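Local coordinates for protein acetyltransferase, GNAT family (Enterococcus faecalis, PDB 1U6M) that probably transfers an acyl group, most likely acetyl from acetyl-CoA, to an acceptor that has not been identified, at residues 14-19 / 42-47; 82-87 / 100-105; 107-112 / 170-175. One frame throughout, in Å; residues are numbered along the deposited sequence.

Contact 1 (14-19 / 42-47)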
loop_
_atom_site.group_PDB
_atom_site.type_symbol
_atom_site.label_atom_id
_atom_site.label_comp_id
_atom_site.label_asym_id
_atom_site.label_seq_id
_atom_site.Cartn_x
_atom_site.Cartn_y
_atom_site.Cartn_z
ATOM N N ALA A 14 9.326 -4.876 -9.421
ATOM C CA ALA A 14 8.049 -4.354 -9.925
ATOM C C ALA A 14 7.284 -3.579 -8.838
ATOM O O ALA A 14 6.751 -2.534 -9.089
ATOM C CB ALA A 14 7.147 -5.519 -10.569
ATOM N N ILE A 15 7.277 -4.106 -7.625
ATOM C CA ILE A 15 6.662 -3.461 -6.498
ATOM C C ILE A 15 7.387 -2.140 -6.217
ATOM O O ILE A 15 6.740 -1.098 -6.032
ATOM C CB ILE A 15 6.748 -4.377 -5.202
ATOM C CG1 ILE A 15 5.930 -5.640 -5.336
ATOM C CG2 ILE A 15 6.366 -3.591 -3.961
ATOM C CD1 ILE A 15 6.296 -6.685 -4.249
ATOM N N ALA A 16 8.724 -2.189 -6.218
ATOM C CA ALA A 16 9.567 -1.001 -5.967
ATOM C C ALA A 16 9.297 0.137 -6.968
ATOM O O ALA A 16 9.208 1.315 -6.574
ATOM C CB ALA A 16 11.075 -1.409 -5.936
ATOM N N ARG A 17 9.076 -0.202 -8.241
ATOM C CA ARG A 17 8.788 0.806 -9.282
ATOM C C ARG A 17 7.455 1.490 -9.031
ATOM O O ARG A 17 7.308 2.724 -9.229
ATOM C CB ARG A 17 8.813 0.182 -10.680
ATOM C CG ARG A 17 10.204 -0.103 -11.108
ATOM C CD ARG A 17 10.427 -0.905 -12.450
ATOM N NE ARG A 17 11.697 -1.639 -12.218
ATOM C CZ ARG A 17 12.939 -1.122 -12.297
ATOM N NH1 ARG A 17 13.164 0.135 -12.691
ATOM N NH2 ARG A 17 13.981 -1.888 -12.003
ATOM N N LEU A 18 6.487 0.678 -8.590
ATOM C CA LEU A 18 5.174 1.166 -8.298
ATOM C C LEU A 18 5.194 2.053 -7.044
ATOM O O LEU A 18 4.568 3.117 -7.028
ATOM C CB LEU A 18 4.188 -0.012 -8.175
ATOM C CG LEU A 18 3.843 -0.748 -9.471
ATOM C CD1 LEU A 18 3.068 -2.031 -9.168
ATOM C CD2 LEU A 18 3.068 0.197 -10.423
ATOM N N VAL A 19 5.896 1.603 -6.000
ATOM C CA VAL A 19 6.095 2.392 -4.755
ATOM C C VAL A 19 6.828 3.727 -4.995
ATOM O O VAL A 19 6.429 4.753 -4.465
ATOM C CB VAL A 19 6.817 1.566 -3.619
ATOM C CG1 VAL A 19 7.071 2.408 -2.422
ATOM C CG2 VAL A 19 5.941 0.410 -3.209
ATOM N N LEU A 42 16.771 -0.069 -3.161
ATOM C CA LEU A 42 16.602 -0.045 -1.725
ATOM C C LEU A 42 15.205 -0.585 -1.378
ATOM O O LEU A 42 15.077 -1.479 -0.566
ATOM C CB LEU A 42 16.756 1.412 -1.237
ATOM C CG LEU A 42 18.182 2.020 -1.258
ATOM C CD1 LEU A 42 18.171 3.581 -0.976
ATOM C CD2 LEU A 42 19.169 1.313 -0.307
ATOM N N LEU A 43 14.171 0.002 -1.979
ATOM C CA LEU A 43 12.802 -0.500 -1.901
ATOM C C LEU A 43 12.721 -1.987 -2.181
ATOM O O LEU A 43 12.142 -2.719 -1.356
ATOM C CB LEU A 43 11.909 0.289 -2.881
ATOM C CG LEU A 43 11.710 1.756 -2.497
ATOM C CD1 LEU A 43 11.062 2.624 -3.647
ATOM C CD2 LEU A 43 10.886 1.855 -1.135
ATOM N N ALA A 44 13.339 -2.459 -3.288
ATOM C CA ALA A 44 13.267 -3.914 -3.683
ATOM C C ALA A 44 13.852 -4.783 -2.651
ATOM O O ALA A 44 13.280 -5.839 -2.292
ATOM C CB ALA A 44 13.931 -4.192 -4.993
ATOM N N GLU A 45 14.987 -4.357 -2.124
ATOM C CA GLU A 45 15.578 -5.094 -1.021
ATOM C C GLU A 45 14.659 -5.120 0.210
ATOM O O GLU A 45 14.568 -6.141 0.852
ATOM C CB GLU A 45 16.971 -4.517 -0.686
ATOM C CG GLU A 45 17.726 -5.305 0.390
ATOM C CD GLU A 45 19.151 -4.762 0.676
ATOM O OE1 GLU A 45 19.692 -5.138 1.765
ATOM O OE2 GLU A 45 19.697 -3.976 -0.185
ATOM N N ALA A 46 13.959 -4.026 0.544
ATOM C CA ALA A 46 13.087 -4.029 1.768
ATOM C C ALA A 46 11.822 -4.984 1.613
ATOM O O ALA A 46 11.306 -5.576 2.557
ATOM C CB ALA A 46 12.673 -2.581 2.137
ATOM N N THR A 47 11.340 -5.057 0.382
ATOM C CA THR A 47 10.321 -5.992 -0.135
ATOM C C THR A 47 10.484 -7.471 0.302
ATOM O O THR A 47 9.479 -8.201 0.464
ATOM C CB THR A 47 10.361 -5.803 -1.662
ATOM O OG1 THR A 47 9.308 -4.922 -2.046
ATOM C CG2 THR A 47 10.384 -7.014 -2.401
#
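Ala16 is the pivot of this helix-helix crossing, in which helices 12-25 and 36-47, which follow the first strand of the GNAT fold, pack against each other. Ala16 CB lies 3.6 Å from Leu43 CB, over the opposing backbone rather than against a side-chain tip. Ala16 CB is also 3.6 Å from Ala44 N, and Ala44 CB lies alongside, 4.1 Å from Ala16 CB. Small groups at this point let the segment axes come to 8.2 Å, with their N-to-C directions 125° apart. One turn on, Leu43 and Val19 cross obliquely. Leu43 CG stands anti to its carbonyl carbon (chi1 -67°), which carries both methyls past Ala16 toward the Val19 side; Val19 CG1, anti to its own backbone N, meets Leu43 CD2 at 4.1 Å.

At the other end the Ile15 and Thr47 side chains cross obliquely, and Ile15 turns its CG2 branch to the threonine hydroxyl, Ile15 CG2 lying 3.8 Å from Thr47 OG1. Farther out, Leu23 of helix 12-25 packs on Leu43; Tyr52 and Tyr54, in the chain after helix 36-47, cover Leu43 and Val19. That same chain supplies the polar partner of the buried threonine: Thr47 OG1, while lying against Ile15, hydrogen-bonds to the backbone oxygen Tyr54 O.

Contact 2 (82-87 / 100-105)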
loop_
_atom_site.group_PDB
_atom_site.type_symbol
_atom_site.label_atom_id
_atom_site.label_comp_id
_atom_site.label_asym_id
_atom_site.label_seq_id
_atom_site.Cartn_x
_atom_site.Cartn_y
_atom_site.Cartn_z
ATOM N N ILE A 82 5.335 -1.257 13.149
ATOM C CA ILE A 82 6.511 -2.031 12.820
ATOM C C ILE A 82 6.859 -2.118 11.311
ATOM O O ILE A 82 7.889 -2.742 10.957
ATOM C CB ILE A 82 6.513 -3.462 13.497
ATOM C CG1 ILE A 82 5.294 -4.326 13.109
ATOM C CG2 ILE A 82 6.510 -3.332 14.983
ATOM C CD1 ILE A 82 5.597 -5.413 12.043
ATOM N N ILE A 83 6.041 -1.495 10.434
ATOM C CA ILE A 83 6.083 -1.786 8.978
ATOM C C ILE A 83 7.236 -1.118 8.181
ATOM O O ILE A 83 7.702 -1.627 7.151
ATOM C CB ILE A 83 4.663 -1.556 8.269
ATOM C CG1 ILE A 83 4.118 -0.161 8.586
ATOM C CG2 ILE A 83 3.692 -2.783 8.556
ATOM C CD1 ILE A 83 2.837 0.193 7.881
ATOM N N ASP A 84 7.705 0.005 8.696
ATOM C CA ASP A 84 8.785 0.798 8.071
ATOM C C ASP A 84 10.189 0.467 8.525
ATOM O O ASP A 84 11.162 0.862 7.845
ATOM C CB ASP A 84 8.526 2.285 8.223
ATOM C CG ASP A 84 7.312 2.764 7.374
ATOM O OD1 ASP A 84 7.113 2.294 6.208
ATOM O OD2 ASP A 84 6.563 3.623 7.884
ATOM N N GLU A 85 10.288 -0.287 9.633
ATOM C CA GLU A 85 11.573 -0.741 10.187
ATOM C C GLU A 85 12.470 -1.411 9.156
ATOM O O GLU A 85 13.615 -1.024 9.063
ATOM C CB GLU A 85 11.458 -1.696 11.406
ATOM C CG GLU A 85 10.654 -1.189 12.600
ATOM C CD GLU A 85 10.700 -2.158 13.806
ATOM O OE1 GLU A 85 11.329 -3.244 13.706
ATOM O OE2 GLU A 85 10.142 -1.836 14.856
ATOM N N PRO A 86 11.973 -2.446 8.428
ATOM C CA PRO A 86 12.803 -3.045 7.364
ATOM C C PRO A 86 13.507 -2.066 6.399
ATOM O O PRO A 86 14.687 -2.302 6.073
ATOM C CB PRO A 86 11.813 -3.978 6.654
ATOM C CG PRO A 86 10.938 -4.473 7.817
ATOM C CD PRO A 86 10.692 -3.193 8.570
ATOM N N LEU A 87 12.818 -1.000 5.965
ATOM C CA LEU A 87 13.448 -0.010 5.056
ATOM C C LEU A 87 14.574 0.767 5.785
ATOM O O LEU A 87 15.592 1.062 5.188
ATOM C CB LEU A 87 12.449 1.022 4.494
ATOM C CG LEU A 87 12.602 1.535 3.054
ATOM C CD1 LEU A 87 12.065 3.008 2.714
ATOM C CD2 LEU A 87 13.925 1.188 2.301
ATOM N N VAL A 100 15.569 8.644 7.895
ATOM C CA VAL A 100 14.902 9.213 6.695
ATOM C C VAL A 100 13.400 9.401 7.024
ATOM O O VAL A 100 12.776 8.511 7.620
ATOM C CB VAL A 100 15.096 8.219 5.494
ATOM C CG1 VAL A 100 14.602 6.833 5.871
ATOM C CG2 VAL A 100 14.413 8.696 4.199
ATOM N N ARG A 101 12.826 10.525 6.632
ATOM C CA ARG A 101 11.414 10.792 6.781
ATOM C C ARG A 101 10.617 9.910 5.786
ATOM O O ARG A 101 10.886 9.920 4.590
ATOM C CB ARG A 101 11.084 12.283 6.499
ATOM C CG ARG A 101 12.118 13.277 6.988
ATOM C CD ARG A 101 11.734 14.764 6.642
ATOM N NE ARG A 101 10.497 15.053 7.341
ATOM C CZ ARG A 101 10.409 15.808 8.424
ATOM N NH1 ARG A 101 11.475 16.442 8.918
ATOM N NH2 ARG A 101 9.239 15.893 9.020
ATOM N N LEU A 102 9.628 9.186 6.303
ATOM C CA LEU A 102 8.834 8.222 5.559
ATOM C C LEU A 102 7.375 8.566 5.795
ATOM O O LEU A 102 6.959 9.701 5.572
ATOM C CB LEU A 102 9.171 6.780 5.980
ATOM C CG LEU A 102 10.566 6.283 5.548
ATOM C CD1 LEU A 102 10.936 4.827 5.994
ATOM C CD2 LEU A 102 10.858 6.537 4.013
ATOM N N PHE A 103 6.575 7.614 6.238
ATOM C CA PHE A 103 5.147 7.913 6.531
ATOM C C PHE A 103 4.886 8.196 7.987
ATOM O O PHE A 103 5.445 7.561 8.880
ATOM C CB PHE A 103 4.247 6.749 6.086
ATOM C CG PHE A 103 4.572 6.221 4.725
ATOM C CD1 PHE A 103 5.643 5.349 4.543
ATOM C CD2 PHE A 103 3.799 6.569 3.627
ATOM C CE1 PHE A 103 5.953 4.853 3.299
ATOM C CE2 PHE A 103 4.096 6.043 2.371
ATOM C CZ PHE A 103 5.187 5.200 2.212
ATOM N N ILE A 104 3.976 9.110 8.223
ATOM C CA ILE A 104 3.356 9.224 9.541
ATOM C C ILE A 104 2.386 8.045 9.734
ATOM O O ILE A 104 1.548 7.777 8.886
ATOM C CB ILE A 104 2.749 10.616 9.757
ATOM C CG1 ILE A 104 3.799 11.688 9.372
ATOM C CG2 ILE A 104 2.351 10.800 11.211
ATOM C CD1 ILE A 104 3.357 13.116 9.607
ATOM N N GLU A 105 2.597 7.283 10.807
ATOM C CA GLU A 105 1.979 5.952 11.013
ATOM C C GLU A 105 0.710 6.066 11.887
ATOM O O GLU A 105 0.564 5.380 12.915
ATOM C CB GLU A 105 2.996 4.942 11.619
ATOM C CG GLU A 105 4.189 4.516 10.719
ATOM C CD GLU A 105 5.273 3.709 11.479
ATOM O OE1 GLU A 105 5.441 3.955 12.707
ATOM O OE2 GLU A 105 5.964 2.837 10.859
HETATM O O HOH W 1 7.429 5.865 8.943
HETATM O O HOH W 2 8.105 0.976 11.478
#
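The turn leading into helix 85-93 of this GNAT domain meets the irregular chain that returns from that helix toward strand 112-120, and an acidic pair lies at their junction. Asp84 and Glu105 point tip to tip with their carboxylate planes only 12° apart, and Asp84 OD2 stands 3.1 Å from Glu105 OE2. Two acceptors this close would repel if both were charged, so the pair may take up a proton more readily than either acid alone. Arg53 probably offsets the charge: its NE forms a salt bridge with Asp84 OD1, and its cation lies against the Phe103 ring in a cation-pi contact.

Two waters stitch the segments together. One donates to Asp84 OD2 and to Phe103 O, at 2.6 Å from each. The other accepts from Asp84 N at 3.0 Å and donates to Glu105 OE2 at 2.9 Å, so each carboxylate of the close pair receives a water hydrogen.

The Asp84 and Phe103 side chains cross at about a right angle, yet carboxylate and ring planes are only 13° apart, with Asp84 OD1 3.8 Å from Phe103 CD1. Beside this polar cluster is an apolar patch, where Leu102 keeps CG anti to its carbonyl carbon (chi1 -70°) and crosses Leu87 obliquely. Leu87 CD1 fits at the fork of Leu102, 3.9 Å from both Leu102 CD1 and CD2.

Contact 3 (107-112 / 170-175)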
loop_
_atom_site.group_PDB
_atom_site.type_symbol
_atom_site.label_atom_id
_atom_site.label_comp_id
_atom_site.label_asym_id
_atom_site.label_seq_id
_atom_site.Cartn_x
_atom_site.Cartn_y
_atom_site.Cartn_z
ATOM N N GLU A 107 -2.853 6.077 10.687
ATOM C CA GLU A 107 -3.950 6.065 9.745
ATOM C C GLU A 107 -4.975 4.924 9.899
ATOM O O GLU A 107 -6.037 4.961 9.299
ATOM C CB GLU A 107 -3.414 6.208 8.314
ATOM C CG GLU A 107 -2.379 5.209 7.872
ATOM C CD GLU A 107 -1.687 5.627 6.569
ATOM O OE1 GLU A 107 -1.308 4.789 5.724
ATOM O OE2 GLU A 107 -1.504 6.827 6.393
ATOM N N THR A 108 -4.654 3.936 10.728
ATOM C CA THR A 108 -5.519 2.776 10.934
ATOM C C THR A 108 -6.434 2.902 12.152
ATOM O O THR A 108 -6.172 3.717 13.021
ATOM C CB THR A 108 -4.729 1.439 11.006
ATOM O OG1 THR A 108 -4.100 1.308 12.298
ATOM C CG2 THR A 108 -3.700 1.353 9.901
ATOM N N LEU A 109 -7.505 2.106 12.173
ATOM C CA LEU A 109 -8.315 1.854 13.371
ATOM C C LEU A 109 -8.103 0.416 13.901
ATOM O O LEU A 109 -7.806 -0.494 13.115
ATOM C CB LEU A 109 -9.801 2.053 13.094
ATOM C CG LEU A 109 -10.348 3.450 12.808
ATOM C CD1 LEU A 109 -11.854 3.407 12.921
ATOM C CD2 LEU A 109 -9.751 4.545 13.739
ATOM N N PRO A 110 -8.248 0.201 15.244
ATOM C CA PRO A 110 -8.065 -1.165 15.802
ATOM C C PRO A 110 -8.949 -2.215 15.113
ATOM O O PRO A 110 -10.045 -1.896 14.700
ATOM C CB PRO A 110 -8.494 -0.999 17.284
ATOM C CG PRO A 110 -8.329 0.441 17.589
ATOM C CD PRO A 110 -8.572 1.202 16.302
ATOM N N ASN A 111 -8.510 -3.457 14.999
ATOM C CA ASN A 111 -9.407 -4.515 14.490
ATOM C C ASN A 111 -9.844 -4.554 12.975
ATOM O O ASN A 111 -10.599 -5.444 12.565
ATOM C CB ASN A 111 -10.649 -4.612 15.413
ATOM C CG ASN A 111 -10.256 -4.794 16.907
ATOM O OD1 ASN A 111 -10.690 -4.009 17.770
ATOM N ND2 ASN A 111 -9.400 -5.803 17.196
ATOM N N GLU A 112 -9.360 -3.620 12.162
ATOM C CA GLU A 112 -9.488 -3.743 10.708
ATOM C C GLU A 112 -8.243 -4.402 10.069
ATOM O O GLU A 112 -7.144 -4.384 10.647
ATOM C CB GLU A 112 -9.799 -2.376 10.094
ATOM C CG GLU A 112 -8.585 -1.498 9.942
ATOM C CD GLU A 112 -8.905 -0.058 9.812
ATOM O OE1 GLU A 112 -7.961 0.753 9.788
ATOM O OE2 GLU A 112 -10.090 0.286 9.762
ATOM N N LYS A 170 -18.422 1.996 4.349
ATOM C CA LYS A 170 -19.234 2.951 5.111
ATOM C C LYS A 170 -18.318 3.850 5.903
ATOM O O LYS A 170 -17.402 3.356 6.551
ATOM C CB LYS A 170 -20.118 2.257 6.152
ATOM C CG LYS A 170 -20.831 0.996 5.733
ATOM C CD LYS A 170 -22.151 1.326 5.143
ATOM C CE LYS A 170 -22.836 0.071 4.700
ATOM N NZ LYS A 170 -23.889 0.489 3.724
ATOM N N ASP A 171 -18.596 5.150 5.869
ATOM C CA ASP A 171 -17.918 6.150 6.650
ATOM C C ASP A 171 -17.978 5.789 8.105
ATOM O O ASP A 171 -19.043 5.453 8.590
ATOM C CB ASP A 171 -18.610 7.495 6.466
ATOM C CG ASP A 171 -18.145 8.229 5.231
ATOM O OD1 ASP A 171 -17.856 7.609 4.175
ATOM O OD2 ASP A 171 -18.077 9.464 5.324
ATOM N N VAL A 172 -16.832 5.859 8.791
ATOM C CA VAL A 172 -16.685 5.455 10.202
ATOM C C VAL A 172 -16.083 6.603 11.053
ATOM O O VAL A 172 -16.562 6.847 12.140
ATOM C CB VAL A 172 -15.868 4.143 10.332
ATOM C CG1 VAL A 172 -15.435 3.876 11.803
ATOM C CG2 VAL A 172 -16.656 2.962 9.772
ATOM N N THR A 173 -15.069 7.318 10.555
ATOM C CA THR A 173 -14.487 8.486 11.250
ATOM C C THR A 173 -13.909 9.445 10.235
ATOM O O THR A 173 -14.055 9.228 9.041
ATOM C CB THR A 173 -13.318 8.119 12.231
ATOM O OG1 THR A 173 -13.659 6.976 13.032
ATOM C CG2 THR A 173 -13.002 9.308 13.181
ATOM N N THR A 174 -13.229 10.481 10.732
ATOM C CA THR A 174 -12.500 11.477 9.949
ATOM C C THR A 174 -11.054 11.598 10.506
ATOM O O THR A 174 -10.861 11.616 11.715
ATOM C CB THR A 174 -13.226 12.830 10.052
ATOM O OG1 THR A 174 -14.641 12.621 9.947
ATOM C CG2 THR A 174 -12.812 13.769 8.939
ATOM N N MET A 175 -10.039 11.649 9.641
ATOM C CA MET A 175 -8.636 11.848 10.093
ATOM C C MET A 175 -8.008 13.039 9.395
ATOM O O MET A 175 -8.437 13.398 8.303
ATOM C CB MET A 175 -7.768 10.609 9.831
ATOM C CG MET A 175 -8.442 9.318 10.211
ATOM S SD MET A 175 -7.393 7.863 10.356
ATOM C CE MET A 175 -8.462 6.914 11.446
#
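Leu109 holds CG anti to its carbonyl carbon (chi1 -68°), a torsion that presents both of its methyls to the strand opposite. Met175 has the same kind of first torsion and then runs extended through CG and SD, with chi3 at 157°, so its thioether reaches across to the loop. The two side chains cross obliquely, and the methionine methyl does the touching: Met175 CE lies 3.5 Å from Leu109 CD2. Just behind it Met175 SD sits 3.4 Å from Glu107 O, a carbonyl oxygen that also accepts a hydrogen bond from Asn152 ND2. The other leucine branch serves the beginning of the strand. The Leu109 and Val172 side chains slide past each other in opposite directions, Leu109 CD1 lying 3.8 Å from Val172 CG1. Leu109 CD1 also approaches Thr173 OG1 at 4.0 Å.

Both Val172 and Thr173 can face the loop because they form a classic beta bulge opposite His184, in strand 170-177 at the edge of the mixed GNAT sheet. The hairpin partner of that strand is 180-188, and His184 on it packs against both Leu109 and Met175. The loop has a type II beta turn of its own, Leu109 to Glu112, in which Asn111 takes a positive phi before the chain enters strand 112-120. Thr108 points away from the bulged strand, and its OG1 hydrogen-bonds to Glu80 OE2.

A side-chain bond spans the turn: Leu109 N donates to Glu112 OE1 over 2.8 Å, nearly straight at 170°. The N-H comes from well above the carboxylate plane. The same oxygen, Glu112 OE1, forms a weak hydrogen bond with His184 NE2.

In the fold
From the N terminus, strand 3-6 leads into helix 12-25, and contact 1 closes when helix 36-47 returns onto it. Contact 2 then closes the excursion through helix 85-93, and contact 3 spans the longest gap, joining the loop before strand 112-120 to edge strand 170-177 near the end of the chain. The three follow in series; none nests or crosses. Contacts 1 and 2 touch through Leu87, which packs on Leu42, Leu43 and Ala46, so the first helical pair packs against the start of helix 85-93. Contact 3 lies on the opposite side of the chain's centre from contact 1, linked to contact 2 by sequence alone, their centres about 20 Å apart.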